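Local coordinates for probable transcriptional regulator, LysR family protein (Rhodococcus sp., PDB 2QL3) that probably acts as a DNA-binding LysR-type transcription factor, this chain being its regulatory, substrate-binding-like domain rather than the DNA-binding head, at residues P17-S22 / L154-R159; T140-V145 / L167-K172. All blocks are in the same frame, centred on the assembly; numbering follows the deposited sequence.

Contact 1 of 2, residues P17-S22 / L154-R159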
loop_
_atom_site.group_PDB
_atom_site.type_symbol
_atom_site.label_atom_id
_atom_site.label_comp_id
_atom_site.label_asym_id
_atom_site.label_seq_id
_atom_site.Cartn_x
_atom_site.Cartn_y
_atom_site.Cartn_z
ATOM N N PRO A 17 3.088 6.812 3.121
ATOM C CA PRO A 17 3.461 6.323 4.506
ATOM C C PRO A 17 4.907 6.566 4.973
ATOM O O PRO A 17 5.226 6.374 6.128
ATOM C CB PRO A 17 3.221 4.817 4.433
ATOM C CG PRO A 17 3.153 4.474 2.961
ATOM C CD PRO A 17 3.155 5.727 2.118
ATOM N N THR A 18 5.770 7.021 4.070
ATOM C CA THR A 18 7.193 7.068 4.373
ATOM C C THR A 18 7.612 8.499 4.674
ATOM O O THR A 18 8.290 8.747 5.688
ATOM C CB THR A 18 8.040 6.503 3.227
ATOM O OG1 THR A 18 7.660 7.154 2.020
ATOM C CG2 THR A 18 7.730 5.043 3.017
ATOM N N ILE A 19 7.213 9.432 3.806
ATOM C CA ILE A 19 7.636 10.815 3.936
ATOM C C ILE A 19 6.570 11.792 4.513
ATOM O O ILE A 19 6.861 12.646 5.371
ATOM C CB ILE A 19 8.246 11.258 2.565
ATOM C CG1 ILE A 19 9.727 10.829 2.602
ATOM C CG2 ILE A 19 8.176 12.714 2.391
ATOM C CD1 ILE A 19 10.387 10.603 1.256
ATOM N N LEU A 20 5.342 11.592 4.079
ATOM C CA LEU A 20 4.241 12.457 4.360
ATOM C C LEU A 20 3.768 12.519 5.816
ATOM O O LEU A 20 3.447 13.590 6.267
ATOM C CB LEU A 20 3.081 12.152 3.459
ATOM C CG LEU A 20 2.986 12.941 2.150
ATOM C CD1 LEU A 20 2.645 14.428 2.373
ATOM C CD2 LEU A 20 4.234 12.741 1.340
ATOM N N PRO A 21 3.737 11.387 6.537
ATOM C CA PRO A 21 3.171 11.460 7.905
ATOM C C PRO A 21 3.840 12.483 8.807
ATOM O O PRO A 21 3.128 13.324 9.356
ATOM C CB PRO A 21 3.342 10.052 8.431
ATOM C CG PRO A 21 3.286 9.156 7.118
ATOM C CD PRO A 21 4.108 10.008 6.160
ATOM N N SER A 22 5.183 12.461 8.934
ATOM C CA SER A 22 5.846 13.420 9.819
ATOM C C SER A 22 5.791 14.853 9.310
ATOM O O SER A 22 5.748 15.775 10.095
ATOM C CB SER A 22 7.303 13.029 10.174
ATOM O OG SER A 22 8.050 12.820 8.994
ATOM N N LEU A 154 13.563 -1.299 -4.881
ATOM C CA LEU A 154 12.737 -0.275 -4.235
ATOM C C LEU A 154 13.562 0.966 -3.958
ATOM O O LEU A 154 14.765 0.900 -3.663
ATOM C CB LEU A 154 12.130 -0.800 -2.907
ATOM C CG LEU A 154 11.100 -1.983 -2.936
ATOM C CD1 LEU A 154 10.819 -2.460 -1.543
ATOM C CD2 LEU A 154 9.766 -1.741 -3.723
ATOM N N LEU A 155 12.876 2.107 -4.020
ATOM C CA LEU A 155 13.479 3.422 -3.873
ATOM C C LEU A 155 13.415 3.860 -2.418
ATOM O O LEU A 155 14.049 4.843 -2.030
ATOM C CB LEU A 155 12.767 4.457 -4.774
ATOM C CG LEU A 155 13.246 4.507 -6.230
ATOM C CD1 LEU A 155 14.595 5.176 -6.260
ATOM C CD2 LEU A 155 13.423 3.127 -6.848
ATOM N N GLN A 156 12.609 3.170 -1.632
ATOM C CA GLN A 156 12.547 3.507 -0.238
ATOM C C GLN A 156 12.595 2.272 0.645
ATOM O O GLN A 156 12.312 1.155 0.211
ATOM C CB GLN A 156 11.274 4.284 0.057
ATOM C CG GLN A 156 11.061 5.499 -0.850
ATOM C CD GLN A 156 9.837 6.194 -0.455
ATOM O OE1 GLN A 156 8.762 5.981 -1.053
ATOM N NE2 GLN A 156 9.943 6.988 0.611
ATOM N N ARG A 157 12.903 2.511 1.901
ATOM C CA ARG A 157 13.115 1.448 2.860
ATOM C C ARG A 157 12.362 1.740 4.159
ATOM O O ARG A 157 12.813 2.528 4.949
ATOM C CB ARG A 157 14.611 1.258 3.134
ATOM C CG ARG A 157 14.857 0.411 4.364
ATOM C CD ARG A 157 15.852 -0.669 4.285
ATOM N NE ARG A 157 17.195 -0.291 4.674
ATOM C CZ ARG A 157 18.090 -1.061 5.310
ATOM N NH1 ARG A 157 19.291 -0.551 5.535
ATOM N NH2 ARG A 157 17.842 -2.289 5.752
ATOM N N PRO A 158 11.228 1.032 4.393
ATOM C CA PRO A 158 10.560 1.082 5.706
ATOM C C PRO A 158 11.540 0.878 6.844
ATOM O O PRO A 158 12.474 0.069 6.737
ATOM C CB PRO A 158 9.549 -0.064 5.637
ATOM C CG PRO A 158 9.197 -0.106 4.163
ATOM C CD PRO A 158 10.512 0.157 3.437
ATOM N N ARG A 159 11.303 1.567 7.949
ATOM C CA ARG A 159 12.263 1.537 9.060
ATOM C C ARG A 159 12.542 0.183 9.693
ATOM O O ARG A 159 13.665 -0.040 10.192
ATOM C CB ARG A 159 11.909 2.582 10.136
ATOM C CG ARG A 159 13.150 3.478 10.447
ATOM C CD ARG A 159 12.849 4.892 10.949
ATOM N NE ARG A 159 13.271 5.961 10.042
ATOM C CZ ARG A 159 12.551 7.065 9.803
ATOM N NH1 ARG A 159 11.365 7.234 10.376
ATOM N NH2 ARG A 159 13.002 8.008 8.973
#
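Thr18 and Gln156 meet through their polar ends: the bond from CA to CB of Thr18 is directed toward the 154-159 loop, and the glutamine amide reaches across to it. The two side chains run at a slant to one another, with Gln156 CD 3.4 Å from Thr18 OG1 and 4.1 Å from Thr18 CB. In Gln156, CG stands opposite the carbonyl carbon (chi1 -52°) and the chain beyond is extended; a long side chain suits this place because it carries the amide from the 154-159 loop to Thr18. The nearest CA atoms of the two segments, those of Thr18 and Pro158, are 7.0 Å apart. Ile19 crosses the glutamine at about a right angle, and its end lies beside the amide, with Ile19 CD1 4.8 Å from Gln156 CD, supplying an apolar flank. Thr18 suits its place through its hydroxyl, which faces the amide; OG1 makes a hydrogen bond with Ala14 O, which ties Thr18 back to the preceding loop, just ahead of helix 20-30. Ala14 and Leu15 touch Gln156 as well. The contact joins a turn of one subdomain to a loop of the other, across the interdomain cleft characteristic of the LysR periplasmic-binding-protein-like fold, where relatives bind their effectors.

Contact 2 of 2, residues T140-V145 / L167-K172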
loop_
_atom_site.group_PDB
_atom_site.type_symbol
_atom_site.label_atom_id
_atom_site.label_comp_id
_atom_site.label_asym_id
_atom_site.label_seq_id
_atom_site.Cartn_x
_atom_site.Cartn_y
_atom_site.Cartn_z
ATOM N N THR A 140 2.754 -4.973 -0.990
ATOM C CA THR A 140 2.613 -6.228 -1.675
ATOM C C THR A 140 3.967 -6.685 -2.250
ATOM O O THR A 140 4.309 -7.873 -2.176
ATOM C CB THR A 140 1.514 -6.184 -2.747
ATOM O OG1 THR A 140 0.257 -5.869 -2.114
ATOM C CG2 THR A 140 1.428 -7.542 -3.490
ATOM N N ALA A 141 4.754 -5.747 -2.781
ATOM C CA ALA A 141 6.051 -6.096 -3.325
ATOM C C ALA A 141 6.934 -6.631 -2.210
ATOM O O ALA A 141 7.554 -7.649 -2.380
ATOM C CB ALA A 141 6.721 -4.902 -4.001
ATOM N N ARG A 142 7.017 -5.922 -1.090
ATOM C CA ARG A 142 7.858 -6.355 0.069
ATOM C C ARG A 142 7.368 -7.653 0.628
ATOM O O ARG A 142 8.196 -8.553 0.893
ATOM C CB ARG A 142 7.833 -5.317 1.212
ATOM C CG ARG A 142 8.466 -4.011 0.879
ATOM C CD ARG A 142 8.349 -3.018 2.066
ATOM N NE ARG A 142 9.309 -3.348 3.126
ATOM C CZ ARG A 142 9.004 -3.727 4.356
ATOM N NH1 ARG A 142 9.979 -3.956 5.234
ATOM N NH2 ARG A 142 7.749 -3.873 4.727
ATOM N N ALA A 143 6.045 -7.802 0.760
ATOM C CA ALA A 143 5.487 -9.047 1.325
ATOM C C ALA A 143 5.739 -10.270 0.428
ATOM O O ALA A 143 6.064 -11.350 0.935
ATOM C CB ALA A 143 4.019 -8.911 1.573
ATOM N N PHE A 144 5.603 -10.094 -0.897
ATOM C CA PHE A 144 5.879 -11.170 -1.855
ATOM C C PHE A 144 7.370 -11.581 -1.787
ATOM O O PHE A 144 7.707 -12.754 -1.735
ATOM C CB PHE A 144 5.492 -10.773 -3.288
ATOM C CG PHE A 144 4.042 -11.028 -3.670
ATOM C CD1 PHE A 144 3.043 -11.042 -2.741
ATOM C CD2 PHE A 144 3.698 -11.238 -5.009
ATOM C CE1 PHE A 144 1.724 -11.279 -3.084
ATOM C CE2 PHE A 144 2.353 -11.476 -5.361
ATOM C CZ PHE A 144 1.374 -11.461 -4.405
ATOM N N VAL A 145 8.270 -10.624 -1.811
ATOM C CA VAL A 145 9.703 -10.907 -1.711
ATOM C C VAL A 145 10.055 -11.586 -0.357
ATOM O O VAL A 145 10.859 -12.529 -0.317
ATOM C CB VAL A 145 10.531 -9.578 -1.941
ATOM C CG1 VAL A 145 11.944 -9.741 -1.528
ATOM C CG2 VAL A 145 10.465 -9.152 -3.447
ATOM N N LEU A 167 7.417 -11.459 8.167
ATOM C CA LEU A 167 8.630 -12.049 7.613
ATOM C C LEU A 167 9.704 -11.000 7.380
ATOM O O LEU A 167 9.365 -9.832 7.156
ATOM C CB LEU A 167 8.326 -12.794 6.324
ATOM C CG LEU A 167 7.540 -14.068 6.520
ATOM C CD1 LEU A 167 7.436 -14.755 5.192
ATOM C CD2 LEU A 167 8.167 -15.041 7.589
ATOM N N PRO A 168 10.992 -11.399 7.453
ATOM C CA PRO A 168 12.006 -10.362 7.264
ATOM C C PRO A 168 12.277 -10.174 5.788
ATOM O O PRO A 168 11.944 -11.008 4.930
ATOM C CB PRO A 168 13.235 -10.928 7.960
ATOM C CG PRO A 168 13.125 -12.400 7.691
ATOM C CD PRO A 168 11.618 -12.717 7.715
ATOM N N VAL A 169 12.889 -9.054 5.504
ATOM C CA VAL A 169 13.273 -8.756 4.175
ATOM C C VAL A 169 14.751 -8.369 4.305
ATOM O O VAL A 169 15.185 -7.854 5.349
ATOM C CB VAL A 169 12.313 -7.655 3.727
ATOM C CG1 VAL A 169 12.947 -6.314 3.648
ATOM C CG2 VAL A 169 11.384 -8.145 2.596
ATOM N N VAL A 170 15.524 -8.637 3.260
ATOM C CA VAL A 170 16.952 -8.425 3.276
ATOM C C VAL A 170 17.283 -7.459 2.156
ATOM O O VAL A 170 17.097 -7.756 0.962
ATOM C CB VAL A 170 17.755 -9.738 3.088
ATOM C CG1 VAL A 170 19.314 -9.426 3.099
ATOM C CG2 VAL A 170 17.350 -10.809 4.147
ATOM N N VAL A 171 17.791 -6.300 2.573
ATOM C CA VAL A 171 17.922 -5.114 1.723
ATOM C C VAL A 171 19.389 -5.032 1.401
ATOM O O VAL A 171 20.242 -5.081 2.287
ATOM C CB VAL A 171 17.382 -3.846 2.498
ATOM C CG1 VAL A 171 17.746 -2.588 1.830
ATOM C CG2 VAL A 171 15.849 -3.933 2.664
ATOM N N LYS A 172 19.714 -4.973 0.112
ATOM C CA LYS A 172 21.103 -4.872 -0.289
ATOM C C LYS A 172 21.366 -3.752 -1.280
ATOM O O LYS A 172 20.529 -3.525 -2.201
ATOM C CB LYS A 172 21.551 -6.207 -0.886
ATOM C CG LYS A 172 21.370 -7.340 0.068
ATOM C CD LYS A 172 22.144 -8.510 -0.362
ATOM C CE LYS A 172 23.145 -8.823 0.699
ATOM N NZ LYS A 172 22.633 -10.005 1.414
#
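Arg142 and Val169 are brought together by a bend in the arginine: a chi1 of -66° sets CG beside the backbone N, and the chain then turns at chi3 (76°), swinging the guanidinium beside the valine. In Val169 a chi1 of 107°, off the staggered positions, spreads the two methyls over different parts of Arg142. CG1 of Val169 lies 4.1 Å from Arg142 NH1, while its CG2 comes 3.6 Å from Arg142 O. The two side chains cross at about a right angle. Here helix 138-147 packs against the start of the run that forms strand 169-173, which pairs antiparallel with strand 69-84, in the alpha/beta layering of the second subdomain of the LysR regulatory domain. The two branches of valine suit the place because one methyl meets Arg142 O and the other lies beside its guanidinium. Val145 extends the apolar patch, its CG1 4.5 Å from Val169 CG2. The charged end of Arg142 is held elsewhere: NH2 forms a salt bridge with Glu139 and a hydrogen bond with Val162 O, so a long arginine can lay its aliphatic part against buried neighbours and still satisfy its charge. A phosphate ion, probably from the crystallisation liquor, lies about 3 Å from the nearest atom of the Arg142 side chain and interacts weakly with it.

The four segments alternate along the chain, 17-22, 140-145, 154-159 and 167-172, so contacts 1 and 2 interlock, with centres about 15 Å apart. Contact 1 spans the cleft between the subdomains, whereas contact 2 lies within the second one. They meet directly around Arg142, whose NE lies 3.4 Å from Pro158 CG and whose CG lies 3.7 Å from Leu154 CD1: helix 138-147 thus backs the loop that reaches across the cleft. Both also border the second subunit. Pro17 packs on Thr140 of the second subunit, and Ala143 packs on Pro21 of the second subunit, linking cleft and dimer interface, a proximity consistent with effector-dependent regulation in this family.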